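Local atomic coordinates of single-stranded DNA-binding protein DdrB (Deinococcus radiodurans, PDB entry 4HQB), a protein that binds single-stranded DNA as a pentamer and probably takes part in the response to DNA damage. Residues G49-I54 / L132-G137; Y86-L91 / I105-G110. All coordinates share one frame; numbering follows the deposited sequence.

Contact 1 (G49-I54 / L132-G137); sequences GYQFPI and LAIFRG. With nucleotides of chain G.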
loop_
_atom_site.group_PDB
_atom_site.type_symbol
_atom_site.label_atom_id
_atom_site.label_comp_id
_atom_site.label_asym_id
_atom_site.label_seq_id
_atom_site.Cartn_x
_atom_site.Cartn_y
_atom_site.Cartn_z
ATOM N N GLY A 49 1.556 -7.903 16.577
ATOM C CA GLY A 49 2.276 -9.108 16.187
ATOM C C GLY A 49 1.350 -10.200 15.678
ATOM O O GLY A 49 0.140 -10.120 15.858
ATOM N N TYR A 50 1.906 -11.215 15.026
ATOM C CA TYR A 50 1.110 -12.387 14.676
ATOM C C TYR A 50 0.694 -13.099 15.968
ATOM O O TYR A 50 1.479 -13.165 16.947
ATOM C CB TYR A 50 1.905 -13.343 13.791
ATOM C CG TYR A 50 2.418 -12.746 12.497
ATOM C CD1 TYR A 50 1.637 -12.761 11.344
ATOM C CD2 TYR A 50 3.690 -12.173 12.425
ATOM C CE1 TYR A 50 2.106 -12.219 10.155
ATOM C CE2 TYR A 50 4.166 -11.626 11.251
ATOM C CZ TYR A 50 3.368 -11.653 10.116
ATOM O OH TYR A 50 3.827 -11.113 8.943
ATOM N N GLN A 51 -0.527 -13.635 15.981
ATOM C CA GLN A 51 -1.050 -14.293 17.191
ATOM C C GLN A 51 -1.220 -15.775 16.967
ATOM O O GLN A 51 -1.960 -16.186 16.090
ATOM C CB GLN A 51 -2.391 -13.698 17.576
ATOM C CG GLN A 51 -2.419 -12.195 17.551
ATOM C CD GLN A 51 -1.849 -11.628 18.811
ATOM O OE1 GLN A 51 -2.043 -12.195 19.892
ATOM N NE2 GLN A 51 -1.112 -10.518 18.694
ATOM N N PHE A 52 -0.539 -16.588 17.761
ATOM C CA PHE A 52 -0.574 -18.033 17.551
ATOM C C PHE A 52 -0.878 -18.727 18.873
ATOM O O PHE A 52 -0.748 -18.112 19.940
ATOM C CB PHE A 52 0.777 -18.538 17.015
ATOM C CG PHE A 52 1.190 -17.918 15.713
ATOM C CD1 PHE A 52 0.495 -18.183 14.548
ATOM C CD2 PHE A 52 2.290 -17.073 15.658
ATOM C CE1 PHE A 52 0.879 -17.610 13.348
ATOM C CE2 PHE A 52 2.687 -16.503 14.467
ATOM C CZ PHE A 52 1.978 -16.759 13.308
ATOM N N PRO A 53 -1.284 -20.006 18.803
ATOM C CA PRO A 53 -1.520 -20.823 19.996
ATOM C C PRO A 53 -0.235 -20.968 20.800
ATOM O O PRO A 53 0.841 -21.044 20.193
ATOM C CB PRO A 53 -1.929 -22.171 19.408
ATOM C CG PRO A 53 -2.616 -21.806 18.116
ATOM C CD PRO A 53 -1.754 -20.676 17.576
ATOM N N ILE A 54 -0.331 -20.990 22.128
ATOM C CA ILE A 54 0.870 -21.141 22.934
ATOM C C ILE A 54 1.560 -22.463 22.576
ATOM O O ILE A 54 2.777 -22.488 22.421
ATOM C CB ILE A 54 0.621 -21.021 24.486
ATOM C CG1 ILE A 54 1.935 -21.140 25.259
ATOM C CG2 ILE A 54 -0.400 -22.068 24.996
ATOM C CD1 ILE A 54 2.983 -20.063 24.917
ATOM N N LEU A 132 6.680 -8.962 17.227
ATOM C CA LEU A 132 6.632 -9.826 16.044
ATOM C C LEU A 132 5.570 -10.920 16.155
ATOM O O LEU A 132 4.845 -11.196 15.191
ATOM C CB LEU A 132 7.988 -10.472 15.788
ATOM C CG LEU A 132 8.088 -11.527 14.680
ATOM C CD1 LEU A 132 7.842 -10.929 13.276
ATOM C CD2 LEU A 132 9.474 -12.206 14.763
ATOM N N ALA A 133 5.504 -11.554 17.322
ATOM C CA ALA A 133 4.569 -12.647 17.547
ATOM C C ALA A 133 4.219 -12.815 19.016
ATOM O O ALA A 133 5.055 -12.609 19.918
ATOM C CB ALA A 133 5.124 -13.958 16.994
ATOM N N ILE A 134 2.974 -13.201 19.251
ATOM C CA ILE A 134 2.507 -13.442 20.601
ATOM C C ILE A 134 1.878 -14.808 20.637
ATOM O O ILE A 134 0.915 -15.059 19.933
ATOM C CB ILE A 134 1.504 -12.371 21.073
ATOM C CG1 ILE A 134 2.167 -10.995 20.996
ATOM C CG2 ILE A 134 1.007 -12.686 22.514
ATOM C CD1 ILE A 134 1.373 -9.881 21.599
ATOM N N PHE A 135 2.448 -15.687 21.454
ATOM C CA PHE A 135 1.937 -17.030 21.624
ATOM C C PHE A 135 1.117 -17.090 22.932
ATOM O O PHE A 135 1.665 -16.931 24.020
ATOM C CB PHE A 135 3.096 -18.045 21.596
ATOM C CG PHE A 135 3.819 -18.118 20.249
ATOM C CD1 PHE A 135 4.842 -17.227 19.939
ATOM C CD2 PHE A 135 3.478 -19.082 19.306
ATOM C CE1 PHE A 135 5.504 -17.290 18.715
ATOM C CE2 PHE A 135 4.127 -19.152 18.079
ATOM C CZ PHE A 135 5.136 -18.251 17.777
ATOM N N ARG A 136 -0.198 -17.286 22.797
ATOM C CA ARG A 136 -1.126 -17.338 23.936
ATOM C C ARG A 136 -2.358 -18.222 23.677
ATOM O O ARG A 136 -2.989 -18.130 22.619
ATOM C CB ARG A 136 -1.607 -15.931 24.306
ATOM C CG ARG A 136 -2.231 -15.842 25.686
ATOM C CD ARG A 136 -2.732 -14.423 25.980
ATOM N NE ARG A 136 -3.742 -14.061 24.994
ATOM C CZ ARG A 136 -3.690 -12.997 24.198
ATOM N NH1 ARG A 136 -2.685 -12.130 24.291
ATOM N NH2 ARG A 136 -4.662 -12.797 23.313
ATOM N N GLY A 137 -2.708 -19.040 24.670
ATOM C CA GLY A 137 -3.932 -19.834 24.671
ATOM C C GLY A 137 -4.133 -20.650 23.394
ATOM O O GLY A 137 -3.162 -21.115 22.766
ATOM P P DT G 3 -7.603 -14.498 21.712
ATOM O OP1 DT G 3 -7.454 -14.840 20.285
ATOM O OP2 DT G 3 -6.589 -14.896 22.702
ATOM O "O5'" DT G 3 -7.756 -12.909 21.830
ATOM C "C5'" DT G 3 -8.492 -12.235 20.854
ATOM C "C4'" DT G 3 -9.130 -11.005 21.474
ATOM O "O4'" DT G 3 -10.117 -11.374 22.482
ATOM C "C3'" DT G 3 -8.130 -10.072 22.152
ATOM O "O3'" DT G 3 -8.554 -8.775 21.789
ATOM C "C2'" DT G 3 -8.330 -10.356 23.650
ATOM C "C1'" DT G 3 -9.835 -10.662 23.673
ATOM N N1 DT G 3 -10.298 -11.480 24.819
ATOM C C2 DT G 3 -11.213 -10.917 25.704
ATOM O O2 DT G 3 -11.659 -9.787 25.631
ATOM N N3 DT G 3 -11.595 -11.734 26.723
ATOM C C4 DT G 3 -11.173 -13.017 26.955
ATOM O O4 DT G 3 -11.577 -13.646 27.911
ATOM C C5 DT G 3 -10.232 -13.563 26.013
ATOM C C7 DT G 3 -9.744 -14.972 26.239
ATOM C C6 DT G 3 -9.826 -12.776 24.986
HETATM O O HOH W 1 -2.467 -10.593 21.907
#

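Contact 2 (Y86-L91 / I105-G110); sequences YRRREL and IKYSRG. With nucleotides of chain F.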
loop_
_atom_site.group_PDB
_atom_site.type_symbol
_atom_site.label_atom_id
_atom_site.label_comp_id
_atom_site.label_asym_id
_atom_site.label_seq_id
_atom_site.Cartn_x
_atom_site.Cartn_y
_atom_site.Cartn_z
ATOM N N TYR A 86 14.524 -9.929 17.210
ATOM C CA TYR A 86 13.436 -10.009 18.187
ATOM C C TYR A 86 13.808 -10.985 19.306
ATOM O O TYR A 86 14.417 -12.032 19.055
ATOM C CB TYR A 86 12.114 -10.443 17.508
ATOM C CG TYR A 86 11.584 -9.403 16.526
ATOM C CD1 TYR A 86 12.070 -9.331 15.220
ATOM C CD2 TYR A 86 10.631 -8.468 16.924
ATOM C CE1 TYR A 86 11.606 -8.357 14.328
ATOM C CE2 TYR A 86 10.165 -7.491 16.050
ATOM C CZ TYR A 86 10.658 -7.441 14.750
ATOM O OH TYR A 86 10.204 -6.470 13.895
ATOM N N ARG A 87 13.429 -10.636 20.532
ATOM C CA ARG A 87 13.767 -11.417 21.724
ATOM C C ARG A 87 12.542 -12.100 22.350
ATOM O O ARG A 87 11.458 -11.528 22.383
ATOM C CB ARG A 87 14.442 -10.506 22.761
ATOM C CG ARG A 87 15.675 -11.094 23.422
ATOM C CD ARG A 87 16.480 -10.035 24.183
ATOM N NE ARG A 87 17.255 -9.201 23.275
ATOM C CZ ARG A 87 18.562 -9.334 23.062
ATOM N NH1 ARG A 87 19.251 -10.274 23.699
ATOM N NH2 ARG A 87 19.187 -8.531 22.205
ATOM N N ARG A 88 12.731 -13.314 22.850
ATOM C CA ARG A 88 11.673 -14.073 23.528
ATOM C C ARG A 88 11.422 -13.647 24.984
ATOM O O ARG A 88 12.245 -13.884 25.870
ATOM C CB ARG A 88 12.037 -15.547 23.534
ATOM C CG ARG A 88 10.975 -16.456 24.109
ATOM C CD ARG A 88 11.442 -17.875 24.002
ATOM N NE ARG A 88 10.427 -18.875 24.311
ATOM C CZ ARG A 88 10.164 -19.321 25.538
ATOM N NH1 ARG A 88 10.802 -18.809 26.578
ATOM N NH2 ARG A 88 9.255 -20.270 25.722
ATOM N N ARG A 89 10.253 -13.070 25.221
ATOM C CA ARG A 89 9.881 -12.509 26.511
ATOM C C ARG A 89 8.620 -13.152 27.064
ATOM O O ARG A 89 7.762 -13.623 26.299
ATOM C CB ARG A 89 9.686 -10.995 26.398
ATOM C CG ARG A 89 10.775 -10.337 25.579
ATOM C CD ARG A 89 10.741 -8.840 25.636
ATOM N NE ARG A 89 11.578 -8.243 24.596
ATOM C CZ ARG A 89 12.849 -7.882 24.766
ATOM N NH1 ARG A 89 13.445 -8.057 25.937
ATOM N NH2 ARG A 89 13.532 -7.346 23.762
ATOM N N GLU A 90 8.536 -13.182 28.393
ATOM C CA GLU A 90 7.408 -13.760 29.100
ATOM C C GLU A 90 6.405 -12.677 29.433
ATOM O O GLU A 90 6.770 -11.588 29.880
ATOM C CB GLU A 90 7.876 -14.433 30.398
ATOM C CG GLU A 90 8.664 -15.724 30.182
ATOM C CD GLU A 90 9.318 -16.210 31.455
ATOM O OE1 GLU A 90 8.939 -15.732 32.552
ATOM O OE2 GLU A 90 10.218 -17.067 31.355
ATOM N N LEU A 91 5.139 -12.962 29.184
ATOM C CA LEU A 91 4.084 -12.056 29.596
ATOM C C LEU A 91 3.299 -12.756 30.699
ATOM O O LEU A 91 2.866 -13.899 30.523
ATOM C CB LEU A 91 3.138 -11.727 28.431
ATOM C CG LEU A 91 3.350 -10.515 27.512
ATOM C CD1 LEU A 91 2.191 -10.368 26.495
ATOM C CD2 LEU A 91 3.503 -9.235 28.312
ATOM N N ILE A 105 3.948 -16.024 25.572
ATOM C CA ILE A 105 5.269 -15.761 25.045
ATOM C C ILE A 105 5.220 -14.686 23.954
ATOM O O ILE A 105 4.493 -14.795 22.950
ATOM C CB ILE A 105 5.952 -17.029 24.513
ATOM C CG1 ILE A 105 6.078 -18.060 25.635
ATOM C CG2 ILE A 105 7.345 -16.679 23.973
ATOM C CD1 ILE A 105 7.051 -17.601 26.771
ATOM N N LYS A 106 6.002 -13.641 24.180
ATOM C CA LYS A 106 6.051 -12.518 23.284
ATOM C C LYS A 106 7.433 -12.387 22.663
ATOM O O LYS A 106 8.446 -12.364 23.361
ATOM C CB LYS A 106 5.677 -11.226 24.009
ATOM C CG LYS A 106 5.822 -9.984 23.140
ATOM C CD LYS A 106 5.217 -8.733 23.788
ATOM C CE LYS A 106 6.130 -8.174 24.855
ATOM N NZ LYS A 106 5.881 -6.717 25.088
ATOM N N TYR A 107 7.476 -12.323 21.340
ATOM C CA TYR A 107 8.710 -11.993 20.660
ATOM C C TYR A 107 8.654 -10.517 20.236
ATOM O O TYR A 107 7.767 -10.115 19.450
ATOM C CB TYR A 107 8.898 -12.900 19.454
ATOM C CG TYR A 107 9.316 -14.308 19.792
ATOM C CD1 TYR A 107 8.374 -15.257 20.157
ATOM C CD2 TYR A 107 10.655 -14.695 19.731
ATOM C CE1 TYR A 107 8.742 -16.549 20.454
ATOM C CE2 TYR A 107 11.041 -16.007 20.041
ATOM C CZ TYR A 107 10.081 -16.919 20.398
ATOM O OH TYR A 107 10.422 -18.212 20.706
ATOM N N SER A 108 9.585 -9.710 20.753
ATOM C CA SER A 108 9.532 -8.262 20.505
ATOM C C SER A 108 10.873 -7.554 20.605
ATOM O O SER A 108 11.883 -8.161 20.976
ATOM C CB SER A 108 8.552 -7.590 21.466
ATOM O OG SER A 108 8.961 -7.802 22.784
ATOM N N ARG A 109 10.867 -6.263 20.270
ATOM C CA ARG A 109 12.080 -5.444 20.242
ATOM C C ARG A 109 11.693 -4.000 20.509
ATOM O O ARG A 109 10.510 -3.646 20.378
ATOM C CB ARG A 109 12.747 -5.515 18.853
ATOM C CG ARG A 109 11.927 -4.855 17.764
ATOM C CD ARG A 109 12.662 -4.877 16.428
ATOM N NE ARG A 109 11.806 -4.444 15.321
ATOM C CZ ARG A 109 11.634 -3.172 14.973
ATOM N NH1 ARG A 109 12.229 -2.208 15.677
ATOM N NH2 ARG A 109 10.857 -2.861 13.936
ATOM N N GLY A 110 12.686 -3.180 20.864
ATOM C CA GLY A 110 12.502 -1.758 21.090
ATOM C C GLY A 110 12.061 -1.083 19.800
ATOM O O GLY A 110 12.412 -1.530 18.718
ATOM P P DT F 4 22.856 -7.785 13.031
ATOM O OP1 DT F 4 22.907 -7.506 11.559
ATOM O OP2 DT F 4 24.050 -7.752 13.917
ATOM O "O5'" DT F 4 21.820 -6.743 13.658
ATOM C "C5'" DT F 4 20.763 -6.213 12.880
ATOM C "C4'" DT F 4 19.949 -5.361 13.815
ATOM O "O4'" DT F 4 19.644 -6.204 14.936
ATOM C "C3'" DT F 4 20.702 -4.156 14.379
ATOM O "O3'" DT F 4 19.797 -3.102 14.496
ATOM C "C2'" DT F 4 21.126 -4.590 15.779
ATOM C "C1'" DT F 4 19.990 -5.541 16.128
ATOM N N1 DT F 4 20.412 -6.557 17.092
ATOM C C2 DT F 4 19.813 -6.546 18.326
ATOM O O2 DT F 4 18.956 -5.735 18.627
ATOM N N3 DT F 4 20.264 -7.511 19.187
ATOM C C4 DT F 4 21.225 -8.467 18.922
ATOM O O4 DT F 4 21.580 -9.303 19.737
ATOM C C5 DT F 4 21.807 -8.422 17.617
ATOM C C7 DT F 4 22.854 -9.435 17.283
ATOM C C6 DT F 4 21.384 -7.478 16.756
#

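Contact 1 (G49-I54 / L132-G137)
Phe52 and Phe135 lie side by side and point the same way from neighbouring strands. CB of Phe52 rests 3.6 Å from CE2 of Phe135, and the two ring planes are 35° apart. Both side chains leave the same face of the sheet, and in each CG is anti to the carbonyl carbon, which lets the rings run off together. Pro53 O meets the edge of the Phe135 ring in its plane, 3.4 Å from CD2. Just past the strand, CD1 of Ile54 touches CB of Phe135. On the other face Gln51 and Ile134 run alongside each other, with OE1 of Gln51 3.7 Å from CB of Ile134.

The backbones form a parallel pair at the edge of this chain's mixed sheet. Ile134 N donates to Tyr50 O at 2.7 Å, and Phe52 N to Ile134 O. Arg136 N then bonds Phe52 O. Leu132 and Ala133 make a classic beta bulge opposite Tyr107.

The Gln51 chain bends at chi2. Its NE2 donates to Gly49 O at 3.1 Å, which helps fix the amide. Its OE1 accepts from a water at 2.6 Å, and that water accepts from Arg136 NH1. Arg136 NH2 binds OP2 of nucleotide DT3 of chain G at 2.9 Å, nearly straight at 163°. The DNA phosphate is thus linked through the guanidinium and the water to Gln51. Phe60 and Tyr144 meet the Phe52 ring, and Leu14 of a second subunit packs on Tyr50 and Phe52.

Contact 2 (Y86-L91 / I105-G110)
The beta hairpin of strands 84-96 and 99-110 supplies both segments, paired antiparallel in the middle of the mixed sheet. Arg87 and Ser108 form a hydrogen-bonded pair, with Arg87 N 3.0 Å from Ser108 O. Arg89 and Lys106 form the next one, and Arg89 N comes to 2.7 Å from Lys106 O. Between them lies the non-hydrogen-bonded pair Arg88 and Tyr107.

On that face the extended Arg88 chain crosses the Tyr107 ring. Its CG stands off-centre over the ring, 4.3 Å from the centroid. CD1 of Ile105 sits over one face of the Arg88 guanidinium, 3.6 Å from NH2. The polar ends of Arg88 and Tyr107 both go to Glu57, by a salt bridge and a hydrogen bond.

Tyr86 and Arg109 meet at the other end. CD of Arg109 lies over one face of the Tyr86 ring, 3.9 Å from its centroid, in a CH-pi contact. With chi1 at 68°, Arg109 CG is tucked over the backbone, and the straight chain beyond it runs across the ring. NE donates to Tyr86 OH at 3.0 Å and 174°, with the hydroxyl oxygen in the guanidinium plane. Asp115 takes NH1 in a salt bridge.

On the opposite face from Arg88, Arg89 NH2 makes a weak bond to Ser108 O. N3 of nucleotide DT4 of chain F, itself a donor, lies near the Arg87 guanidinium plane at its edge. The acceptor O4 is 3.5 Å from Arg87 NH2. Glu57 and Asp115 probably offset the charge of Arg88 and Arg109, while Arg87 probably puts positive charge beside the thymine, where O4 could be polarised.

Overall arrangement
Both contacts belong to the same mixed sheet. Contact 1 adds strand 50-52, outermost within this chain, in parallel to strand 129-135, while contact 2 pairs the two strands of a hairpin further in. Strands 99-110 and 129-135 are neighbours, so the two contacts touch. Phe135 N probably bonds Ile105 O, and CE1 of Phe135 touches CE1 of Tyr107. Each contact is partly buried. Contact 1 has a buried aromatic face, which a second subunit reaches, and a second face where Gln51 and a water lie beside Ile134. Contact 2 is richer in arginines, two of them exposed, Arg109 buried. Nucleotides lie by both: a phosphate and a further thymine base by Arg136, a thymine beside Arg87.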